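Local coordinates for putative transcriptional regulator TRANSCRIPTION REGULATOR protein (Rhizobium meliloti, PDB 5NLA), which binds c-di-GMP and acts as an AraC-like transcriptional activator that regulates extracellular polysaccharide production, probably through sequence-specific DNA binding, at residues A[186-189]-A[190-193]; A[200-203]-A[204-208]; A[223-226]-A[227-230]; A[270-273]-A[274-278]; A[283-286]-A[287-291]. All blocks are in the same frame, centred on the assembly; numbering follows the deposited sequence.

Contact 1 of 5, residues A[186-189]-A[190-193]; sequences EGAN and NSVL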
# COMPACT_ATOMS: atom_id res chain seq x y z
N GLU A 186 2.88 -5.56 12.02
CA GLU A 186 3.79 -6.57 11.46
C GLU A 186 3.28 -7.99 11.72
O GLU A 186 3.34 -8.84 10.83
CB GLU A 186 5.20 -6.40 12.02
CG GLU A 186 5.93 -5.20 11.43
CD GLU A 186 7.18 -4.80 12.19
OE1 GLU A 186 7.66 -5.57 13.05
OE2 GLU A 186 7.71 -3.70 11.90
N GLY A 187 2.78 -8.24 12.93
CA GLY A 187 2.24 -9.54 13.29
C GLY A 187 0.91 -9.89 12.62
O GLY A 187 0.57 -11.08 12.52
N ALA A 188 0.17 -8.88 12.18
CA ALA A 188 -1.13 -9.08 11.53
C ALA A 188 -1.08 -8.95 10.01
O ALA A 188 -2.10 -8.68 9.40
CB ALA A 188 -2.14 -8.09 12.10
N ASN A 189 0.08 -9.14 9.40
CA ASN A 189 0.20 -8.94 7.96
C ASN A 189 -0.57 -10.02 7.22
O ASN A 189 -0.52 -11.20 7.61
CB ASN A 189 1.66 -8.98 7.51
CG ASN A 189 1.84 -8.50 6.09
OD1 ASN A 189 1.46 -7.37 5.78
ND2 ASN A 189 2.38 -9.34 5.22
N ASN A 190 -1.27 -9.60 6.16
CA ASN A 190 -2.10 -10.48 5.32
C ASN A 190 -3.22 -11.11 6.12
O ASN A 190 -3.34 -12.33 6.20
CB ASN A 190 -1.25 -11.54 4.60
CG ASN A 190 -1.93 -12.09 3.37
OD1 ASN A 190 -2.34 -11.33 2.47
ND2 ASN A 190 -2.05 -13.41 3.30
N SER A 191 -4.03 -10.25 6.74
CA SER A 191 -5.22 -10.71 7.45
C SER A 191 -6.49 -10.09 6.89
O SER A 191 -6.45 -9.15 6.10
CB SER A 191 -5.09 -10.44 8.95
OG SER A 191 -4.68 -9.12 9.18
N VAL A 192 -7.61 -10.65 7.30
CA VAL A 192 -8.92 -10.18 6.87
C VAL A 192 -9.53 -9.37 8.00
O VAL A 192 -9.37 -9.71 9.18
CB VAL A 192 -9.89 -11.34 6.54
CG1 VAL A 192 -11.01 -10.85 5.64
CG2 VAL A 192 -9.15 -12.48 5.87
N LEU A 193 -10.23 -8.30 7.63
CA LEU A 193 -11.01 -7.53 8.59
C LEU A 193 -12.47 -7.73 8.26
O LEU A 193 -12.94 -7.33 7.19
CB LEU A 193 -10.62 -6.05 8.54
CG LEU A 193 -9.12 -5.76 8.40
CD1 LEU A 193 -8.89 -4.27 8.22
CD2 LEU A 193 -8.38 -6.31 9.62
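Ala188 and Ser191 meet across the short link between helix 182-187 and strand 191-193. Ala188 is the first residue to leave helical geometry. Its carbonyl accepts a hydrogen bond from the serine hydroxyl, with Ser191 OG 2.6 Å from Ala188 O. The hydroxyl comes in at a C=O...donor angle of 146° and sits 22° out of the carbonyl plane. Ser191 can reach because OG stands between its own backbone N and carbonyl carbon (chi1 49°). The same position brings Ser191 OG to 4.0 Å from Ala188 CB. Replacing Ser191 with a valine removes the hydroxyl, and would probably leave Ala188 O without this partner and the turn freer to shift.

Asn189 comes next. Its CB leads off from the link, and its OD1 accepts a hydrogen bond from the backbone N of Ser154. Asn190 has positive phi, as the first residue of a G1 beta bulge does. Asn190 and Ser191 together face Phe152 of strand 150-154 in this bulge, which opens the edge strand 191-193 of the seven-stranded sheet. The buried amide of Asn190 is gripped at both ends, ND2 donating to Thr136 O and OD1 accepting from Arg153 NH1, while Asn190 O accepts a hydrogen bond from Thr143 OG1; both threonines belong to the five-stranded sheet, so this one residue ties both sheets to the bulge. The chemistry implies a helix-to-strand passage fixed mainly by hydrogen bonds rather than by apolar contact.

Contact 2 of 5, residues A[200-203]-A[204-208]; sequences LLAN and YINGM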
# COMPACT_ATOMS: atom_id res chain seq x y z
N LEU A 200 -17.94 -0.78 10.24
CA LEU A 200 -17.76 0.62 10.61
C LEU A 200 -16.85 1.34 9.63
O LEU A 200 -17.20 2.39 9.09
CB LEU A 200 -17.15 0.73 12.01
CG LEU A 200 -16.76 2.12 12.54
CD1 LEU A 200 -18.01 2.97 12.71
CD2 LEU A 200 -15.99 2.02 13.85
N LEU A 201 -15.67 0.75 9.42
CA LEU A 201 -14.68 1.28 8.48
C LEU A 201 -15.24 1.31 7.06
O LEU A 201 -15.00 2.28 6.32
CB LEU A 201 -13.40 0.45 8.53
CG LEU A 201 -12.23 0.82 7.60
CD1 LEU A 201 -11.61 2.17 7.95
CD2 LEU A 201 -11.18 -0.28 7.67
N ALA A 202 -15.98 0.27 6.68
CA ALA A 202 -16.61 0.23 5.36
C ALA A 202 -17.60 1.38 5.21
O ALA A 202 -17.57 2.09 4.21
CB ALA A 202 -17.31 -1.10 5.14
N ASN A 203 -18.45 1.56 6.22
CA ASN A 203 -19.44 2.65 6.23
C ASN A 203 -18.78 4.01 6.03
O ASN A 203 -19.25 4.82 5.23
CB ASN A 203 -20.25 2.67 7.54
CG ASN A 203 -21.21 1.49 7.68
OD1 ASN A 203 -21.58 0.84 6.70
ND2 ASN A 203 -21.65 1.23 8.91
N TYR A 204 -17.69 4.26 6.76
CA TYR A 204 -16.98 5.53 6.66
C TYR A 204 -16.40 5.73 5.27
O TYR A 204 -16.55 6.80 4.69
CB TYR A 204 -15.86 5.64 7.71
CG TYR A 204 -15.26 7.03 7.78
CD1 TYR A 204 -16.00 8.10 8.30
CD2 TYR A 204 -13.98 7.29 7.31
CE1 TYR A 204 -15.46 9.38 8.36
CE2 TYR A 204 -13.44 8.57 7.37
CZ TYR A 204 -14.19 9.61 7.89
OH TYR A 204 -13.66 10.88 7.95
N ILE A 205 -15.75 4.69 4.75
CA ILE A 205 -15.14 4.73 3.42
C ILE A 205 -16.19 4.92 2.32
O ILE A 205 -15.94 5.66 1.36
CB ILE A 205 -14.26 3.47 3.17
CG1 ILE A 205 -13.03 3.51 4.08
CG2 ILE A 205 -13.82 3.39 1.70
CD1 ILE A 205 -12.34 2.17 4.23
N ASN A 206 -17.34 4.28 2.46
CA ASN A 206 -18.47 4.46 1.54
C ASN A 206 -18.99 5.89 1.53
O ASN A 206 -19.15 6.49 0.47
CB ASN A 206 -19.61 3.49 1.85
CG ASN A 206 -19.40 2.13 1.22
OD1 ASN A 206 -18.90 1.21 1.86
ND2 ASN A 206 -19.72 2.02 -0.06
N GLY A 207 -19.26 6.43 2.72
CA GLY A 207 -19.65 7.83 2.88
C GLY A 207 -18.64 8.81 2.29
O GLY A 207 -19.01 9.83 1.72
N MET A 208 -17.36 8.48 2.44
CA MET A 208 -16.27 9.27 1.86
C MET A 208 -16.28 9.16 0.33
O MET A 208 -16.29 10.18 -0.35
CB MET A 208 -14.93 8.81 2.45
CG MET A 208 -13.73 9.68 2.13
SD MET A 208 -12.18 8.77 2.34
CE MET A 208 -12.29 7.56 1.03
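Leu201 and Ile205 face inward one turn apart on the alpha-helix 196-211, which packs against the seven-stranded antiparallel sheet. The segments 200-203 and 204-208 are successive turns of this helix. Regular i to i+4 hydrogen bonds join them. Tyr204 N donates to Leu200 O, and Ile205 N to Leu201 O. Asn206 N binds Ala202 O at 2.8 Å. The Gly207 N to Asn203 O bond is the straightest of the four, with an N-H...acceptor angle of 173°.

On the inner side the two apolar chains cross obliquely. Ile205 CD1 comes 3.6 Å from Leu201 CG and 3.8 Å from Leu201 CD1. Ile205 places CG1 beside its own backbone N (chi1 -68°), which sends CD1 back toward the preceding turn, over Leu201 O. Leu201, Ala202 and Ile205 all rest on Phe150 of strand 150-154. Ile205 also reaches Ile169 and Leu171 of strand 166-173.

A second flank of the helix is given to an aromatic residue. In Tyr204, CG lies opposite the backbone N (chi1 -171°), and the ring leads away from segment 200-203. It packs on Thr226, Ile227 and Met230 of helix 220-234, while Tyr204 CB stays 3.7 Å from Leu201 O.

Asn206 faces another way. Its OD1 accepts a hydrogen bond from Arg130 NH1, so its polar end is tied to a residue outside the helix. Nearer the backbone, Asn206 CB rests 3.4 Å from Ala202 O of the previous turn.

Contact 3 of 5, residues A[223-226]-A[227-230]; sequences IVRT and IRDM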
# COMPACT_ATOMS: atom_id res chain seq x y z
N ILE A 223 -10.11 13.56 8.12
CA ILE A 223 -10.49 12.32 7.43
C ILE A 223 -9.35 11.32 7.58
O ILE A 223 -9.57 10.18 7.99
CB ILE A 223 -10.83 12.54 5.93
CG1 ILE A 223 -12.13 13.34 5.79
CG2 ILE A 223 -11.01 11.20 5.21
CD1 ILE A 223 -12.38 13.86 4.39
N VAL A 224 -8.13 11.78 7.27
CA VAL A 224 -6.94 10.92 7.36
C VAL A 224 -6.79 10.35 8.77
O VAL A 224 -6.47 9.18 8.94
CB VAL A 224 -5.64 11.67 6.97
CG1 VAL A 224 -4.42 10.75 7.12
CG2 VAL A 224 -5.73 12.22 5.55
N ARG A 225 -7.05 11.19 9.77
CA ARG A 225 -6.91 10.78 11.16
C ARG A 225 -7.93 9.71 11.59
O ARG A 225 -7.54 8.75 12.27
CB ARG A 225 -6.96 12.00 12.10
CG ARG A 225 -5.97 11.88 13.25
CD ARG A 225 -5.79 13.17 14.03
NE ARG A 225 -4.52 13.13 14.77
CZ ARG A 225 -4.28 13.68 15.96
NH1 ARG A 225 -5.21 14.37 16.63
NH2 ARG A 225 -3.07 13.53 16.51
N THR A 226 -9.20 9.82 11.18
CA THR A 226 -10.20 8.82 11.61
C THR A 226 -9.98 7.51 10.84
O THR A 226 -10.19 6.43 11.39
CB THR A 226 -11.72 9.26 11.60
OG1 THR A 226 -12.47 8.49 10.65
CG2 THR A 226 -11.92 10.74 11.34
N ILE A 227 -9.54 7.61 9.58
CA ILE A 227 -9.13 6.42 8.82
C ILE A 227 -7.93 5.73 9.49
O ILE A 227 -7.91 4.52 9.59
CB ILE A 227 -8.86 6.74 7.33
CG1 ILE A 227 -10.18 7.11 6.64
CG2 ILE A 227 -8.21 5.55 6.60
CD1 ILE A 227 -10.05 7.56 5.20
N ARG A 228 -6.95 6.50 9.95
CA ARG A 228 -5.84 5.92 10.72
C ARG A 228 -6.37 5.17 11.95
O ARG A 228 -6.05 4.00 12.15
CB ARG A 228 -4.83 7.00 11.14
CG ARG A 228 -3.62 6.47 11.89
CD ARG A 228 -2.84 7.59 12.55
NE ARG A 228 -3.56 8.22 13.65
CZ ARG A 228 -3.28 9.42 14.17
NH1 ARG A 228 -2.28 10.17 13.70
NH2 ARG A 228 -4.01 9.88 15.19
N ASP A 229 -7.18 5.85 12.75
CA ASP A 229 -7.71 5.28 13.99
C ASP A 229 -8.57 4.03 13.71
O ASP A 229 -8.34 2.97 14.31
CB ASP A 229 -8.48 6.33 14.81
CG ASP A 229 -7.55 7.40 15.41
OD1 ASP A 229 -6.32 7.40 15.11
OD2 ASP A 229 -8.04 8.25 16.18
N MET A 230 -9.53 4.16 12.79
CA MET A 230 -10.34 3.02 12.35
C MET A 230 -9.46 1.83 11.90
O MET A 230 -9.73 0.68 12.29
CB MET A 230 -11.28 3.43 11.20
CG MET A 230 -12.50 4.20 11.62
SD MET A 230 -13.48 4.76 10.21
CE MET A 230 -14.70 5.72 11.07
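Ile223 and Ile227 make the apolar side-chain pair of this contact on helix 220-234. Their side chains lie side by side and point the same way, with Ile223 CG2 3.8 Å from Ile227 CD1. Thr226 and Met230 run alongside each other in a similar manner, and the methyl Met230 CE is 3.6 Å from Thr226 OG1.

The backbone bonds are the four expected of an alpha-helix. Ile227 N, Arg228 N, Asp229 N and Met230 N donate to the carbonyls of Ile223, Val224, Arg225 and Thr226. The last, Met230 N to Thr226 O, measures 2.7 Å.

The charged group lies on another side of the helix. Arg225 is extended from CG to NE, whereas Arg228 is bent at chi3 (68°). The bend lays one face of the Arg228 guanidinium against Arg225 CG, 3.3 Å above the plane and toward the rim. The two guanidinium planes are 63° apart, and Arg225 NE lies 3.3 Å from Arg228 NH2. Asp229 probably eases this meeting of like charges. Arg228 NE makes a salt bridge to Asp229 OD1 at 3.2 Å, in the guanidinium plane. A weak bond from Arg228 NH2 reaches the same oxygen.

Toward helix 196-211, Ile223 packs on Tyr204 and Met230 on Leu201. Val224 and Arg228 instead touch helix 175-178, at Leu177 and, for Arg228, also Leu178.

Contact 4 of 5, residues A[270-273]-A[274-278]; sequences PETI and CRELG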
# COMPACT_ATOMS: atom_id res chain seq x y z
N PRO A 270 23.34 8.72 7.44
CA PRO A 270 23.12 7.70 6.41
C PRO A 270 24.01 6.46 6.56
O PRO A 270 23.60 5.38 6.16
CB PRO A 270 23.46 8.44 5.11
CG PRO A 270 23.28 9.88 5.42
CD PRO A 270 23.68 10.03 6.85
N GLU A 271 25.20 6.63 7.13
CA GLU A 271 26.17 5.53 7.27
C GLU A 271 25.66 4.45 8.23
O GLU A 271 25.76 3.25 7.95
CB GLU A 271 27.53 6.04 7.77
CG GLU A 271 28.25 7.00 6.82
CD GLU A 271 28.04 8.47 7.17
OE1 GLU A 271 26.99 9.04 6.79
OE2 GLU A 271 28.94 9.06 7.81
N THR A 272 25.13 4.89 9.37
CA THR A 272 24.55 3.97 10.33
C THR A 272 23.37 3.20 9.76
O THR A 272 23.27 2.00 10.00
CB THR A 272 24.14 4.64 11.66
OG1 THR A 272 23.55 3.66 12.52
CG2 THR A 272 23.13 5.75 11.46
N ILE A 273 22.51 3.88 9.00
CA ILE A 273 21.34 3.24 8.38
C ILE A 273 21.82 2.15 7.43
O ILE A 273 21.34 1.02 7.51
CB ILE A 273 20.46 4.25 7.59
CG1 ILE A 273 19.82 5.27 8.52
CG2 ILE A 273 19.35 3.52 6.80
CD1 ILE A 273 19.26 6.49 7.81
N CYS A 274 22.75 2.51 6.55
CA CYS A 274 23.32 1.59 5.56
C CYS A 274 23.93 0.35 6.17
O CYS A 274 23.66 -0.78 5.74
CB CYS A 274 24.39 2.32 4.75
SG CYS A 274 23.66 3.53 3.65
N ARG A 275 24.79 0.59 7.15
CA ARG A 275 25.41 -0.48 7.93
C ARG A 275 24.30 -1.38 8.50
O ARG A 275 24.30 -2.59 8.26
CB ARG A 275 26.27 0.12 9.04
CG ARG A 275 27.18 -0.88 9.74
CD ARG A 275 28.08 -0.20 10.78
NE ARG A 275 27.29 0.62 11.71
CZ ARG A 275 27.51 1.90 12.03
NH1 ARG A 275 28.55 2.59 11.54
NH2 ARG A 275 26.68 2.50 12.88
N GLU A 276 23.33 -0.76 9.17
CA GLU A 276 22.27 -1.49 9.87
C GLU A 276 21.08 -1.97 8.99
O GLU A 276 20.05 -2.37 9.52
CB GLU A 276 21.79 -0.65 11.07
CG GLU A 276 22.95 -0.29 12.01
CD GLU A 276 22.56 0.34 13.34
OE1 GLU A 276 21.66 -0.18 14.03
OE2 GLU A 276 23.18 1.35 13.72
N LEU A 277 21.24 -1.90 7.66
CA LEU A 277 20.40 -2.64 6.70
C LEU A 277 21.19 -3.72 5.93
O LEU A 277 20.59 -4.54 5.24
CB LEU A 277 19.80 -1.67 5.67
CG LEU A 277 18.78 -0.63 6.15
CD1 LEU A 277 18.47 0.35 5.03
CD2 LEU A 277 17.50 -1.28 6.66
N GLY A 278 22.52 -3.71 6.04
CA GLY A 278 23.37 -4.60 5.24
C GLY A 278 23.40 -4.17 3.79
O GLY A 278 23.26 -4.99 2.89
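Thr272 and Glu276 face each other across the last turn, at the C-terminal end of helix 270-275. Thr272 OG1 lies opposite its backbone N (chi1 178°), which directs it along the helix, 2.6 Å from Glu276 OE2. The carboxylate gets there on an extended chain. Both oxygens also have Tyr258 OH of helix 251-261 as a partner, through a hydrogen bond to Thr272 OG1 and a weak one to Glu276 OE2.

Arg275 arches back over the same threonine. Its chain is bent at chi3 (52°), and one face of the guanidinium covers Thr272 CA, 3.6 Å above the plane and toward the rim. Arg275 NH2 forms a long salt bridge to Glu276 OE2, at 3.8 Å.

On the apolar side, Ile273 and Leu277 run side by side, with Ile273 CG2 3.7 Å from Leu277 CD1. Ile273 packs on helices 251-261 and 294-306, and Cys274 on Leu284 of helix 281-288.

Cys274 N, Arg275 N and Glu276 N donate to Pro270 O, Glu271 O and Thr272 O. Gly278, with positive phi, is the C-prime residue of a Schellman motif: its N bonds to Arg275 O, and the next N to Cys274 O. Such a stop fits the turn of a helix-turn-helix, with helix 281-288 following. The chemistry implies a helix of two characters: one side joined to Tyr258 through oxygens, the other an apolar seat for neighbouring helices.

Contact 5 of 5, residues A[283-286]-A[287-291]; sequences RLYQ and LFEPS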
# COMPACT_ATOMS: atom_id res chain seq x y z
N ARG A 283 22.72 2.33 -2.64
CA ARG A 283 21.38 1.75 -2.54
C ARG A 283 20.46 2.60 -1.67
O ARG A 283 19.27 2.69 -1.94
CB ARG A 283 21.43 0.35 -1.95
CG ARG A 283 20.22 -0.51 -2.32
CD ARG A 283 20.52 -1.32 -3.56
NE ARG A 283 19.35 -1.52 -4.39
CZ ARG A 283 19.39 -2.01 -5.63
NH1 ARG A 283 20.55 -2.35 -6.21
NH2 ARG A 283 18.26 -2.16 -6.30
N LEU A 284 21.00 3.18 -0.60
CA LEU A 284 20.20 4.05 0.28
C LEU A 284 19.73 5.29 -0.48
O LEU A 284 18.54 5.61 -0.50
CB LEU A 284 20.97 4.45 1.53
CG LEU A 284 20.16 5.23 2.57
CD1 LEU A 284 18.92 4.44 2.99
CD2 LEU A 284 21.00 5.60 3.79
N TYR A 285 20.68 5.93 -1.15
CA TYR A 285 20.40 7.04 -2.05
C TYR A 285 19.31 6.71 -3.10
O TYR A 285 18.44 7.54 -3.36
CB TYR A 285 21.70 7.46 -2.73
CG TYR A 285 21.62 8.67 -3.62
CD1 TYR A 285 21.13 8.57 -4.92
CD2 TYR A 285 22.08 9.92 -3.17
CE1 TYR A 285 21.07 9.68 -5.75
CE2 TYR A 285 22.03 11.03 -3.99
CZ TYR A 285 21.53 10.90 -5.28
OH TYR A 285 21.47 11.99 -6.11
N GLN A 286 19.36 5.52 -3.69
CA GLN A 286 18.33 5.08 -4.65
C GLN A 286 16.95 5.02 -4.05
O GLN A 286 16.00 5.54 -4.63
CB GLN A 286 18.64 3.71 -5.23
CG GLN A 286 19.66 3.73 -6.33
CD GLN A 286 19.89 2.36 -6.88
OE1 GLN A 286 20.95 1.77 -6.66
NE2 GLN A 286 18.90 1.82 -7.56
N LEU A 287 16.84 4.36 -2.89
CA LEU A 287 15.54 4.22 -2.23
C LEU A 287 14.93 5.57 -1.90
O LEU A 287 13.70 5.71 -1.98
CB LEU A 287 15.65 3.38 -0.96
CG LEU A 287 15.97 1.90 -1.20
CD1 LEU A 287 16.42 1.19 0.06
CD2 LEU A 287 14.78 1.18 -1.81
N PHE A 288 15.77 6.56 -1.57
CA PHE A 288 15.30 7.87 -1.13
C PHE A 288 15.36 8.99 -2.17
O PHE A 288 15.05 10.14 -1.84
CB PHE A 288 16.04 8.25 0.16
CG PHE A 288 15.59 7.47 1.36
CD1 PHE A 288 16.06 6.18 1.58
CD2 PHE A 288 14.64 7.99 2.23
CE1 PHE A 288 15.62 5.44 2.67
CE2 PHE A 288 14.19 7.25 3.31
CZ PHE A 288 14.68 5.98 3.54
N GLU A 289 15.68 8.66 -3.43
CA GLU A 289 15.73 9.68 -4.50
C GLU A 289 14.33 10.19 -4.94
O GLU A 289 14.21 11.34 -5.35
CB GLU A 289 16.56 9.17 -5.71
CG GLU A 289 16.68 10.11 -6.92
CD GLU A 289 17.36 11.44 -6.62
OE1 GLU A 289 16.83 12.24 -5.82
OE2 GLU A 289 18.43 11.72 -7.22
N PRO A 290 13.29 9.34 -4.86
CA PRO A 290 11.93 9.84 -5.02
C PRO A 290 11.47 10.92 -4.02
O PRO A 290 10.71 11.80 -4.40
CB PRO A 290 11.09 8.58 -4.84
CG PRO A 290 11.94 7.52 -5.44
CD PRO A 290 13.34 7.88 -4.99
N SER A 291 11.93 10.84 -2.77
CA SER A 291 11.53 11.79 -1.73
C SER A 291 12.67 12.73 -1.29
O SER A 291 12.81 13.05 -0.11
CB SER A 291 10.98 11.02 -0.52
OG SER A 291 12.01 10.32 0.16
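Leu287 N donates to Arg283 O at 3.1 Å, a regular helical bond. The next N-H is shared. Phe288 N binds Leu284 O at 3.1 Å, with the N-H bent to 143°, and makes a weak second bond to Tyr285 O. Glu289 N then bonds weakly to Gln286 O, three residues back. Pro290 has no N-H to offer, and its CD rests 3.6 Å from Gln286 O.

Leu284 and Phe288 carry the buried side. Leu284 CG lies opposite the backbone N (chi1 -174°), which carries CD1 forward to 3.5 Å from Phe288 CE1. Leu284 O meets the phenyl ring at its edge, in plane, 3.3 Å from Phe288 CD1.

Helix 281-288 follows helix 270-275 in the helix-turn-helix domain. Its place is consistent with that of the recognition helix in the first such motif of AraC-family proteins. Leu284 packs back on Pro270 and Ile273. Leu287 and Phe288 reach helix 251-261, and Tyr297 of helix 294-306 meets the Phe288 ring edge-to-face. Replacing Phe288 with an alanine takes away the ring, and would probably leave Tyr297 without its aromatic partner and open a gap beside Leu284 CD1.

Away from this apolar side, Tyr285 and Glu289 lie alongside each other and point the same way. Ring and carboxylate planes are 72° apart. Glu289, bent at chi2, brings its OE2 to 3.2 Å from Tyr285 OH.

How the contacts relate
The five contacts follow one another along the chain and form two touching pairs. Contacts 2 and 3 have centres 11 Å apart and join helices 196-211 and 220-234, where Tyr204 CE2 lies 3.4 Å from Thr226 OG1. Contacts 4 and 5, with centres 13 Å apart, join the two helices of the helix-turn-helix, where Cys274 SG meets Leu284 CD2 at 3.4 Å. Contacts 2 and 4 lie on opposite sides of the chain's centre, their own centres 41 Å apart. Contact 1 touches none of the others. Its nearest atoms are about 5 Å from contact 2 and about 11 Å from contact 4. Glu186 nevertheless forms a salt bridge with Arg257 of helix 251-261, on which contacts 4 and 5 also pack.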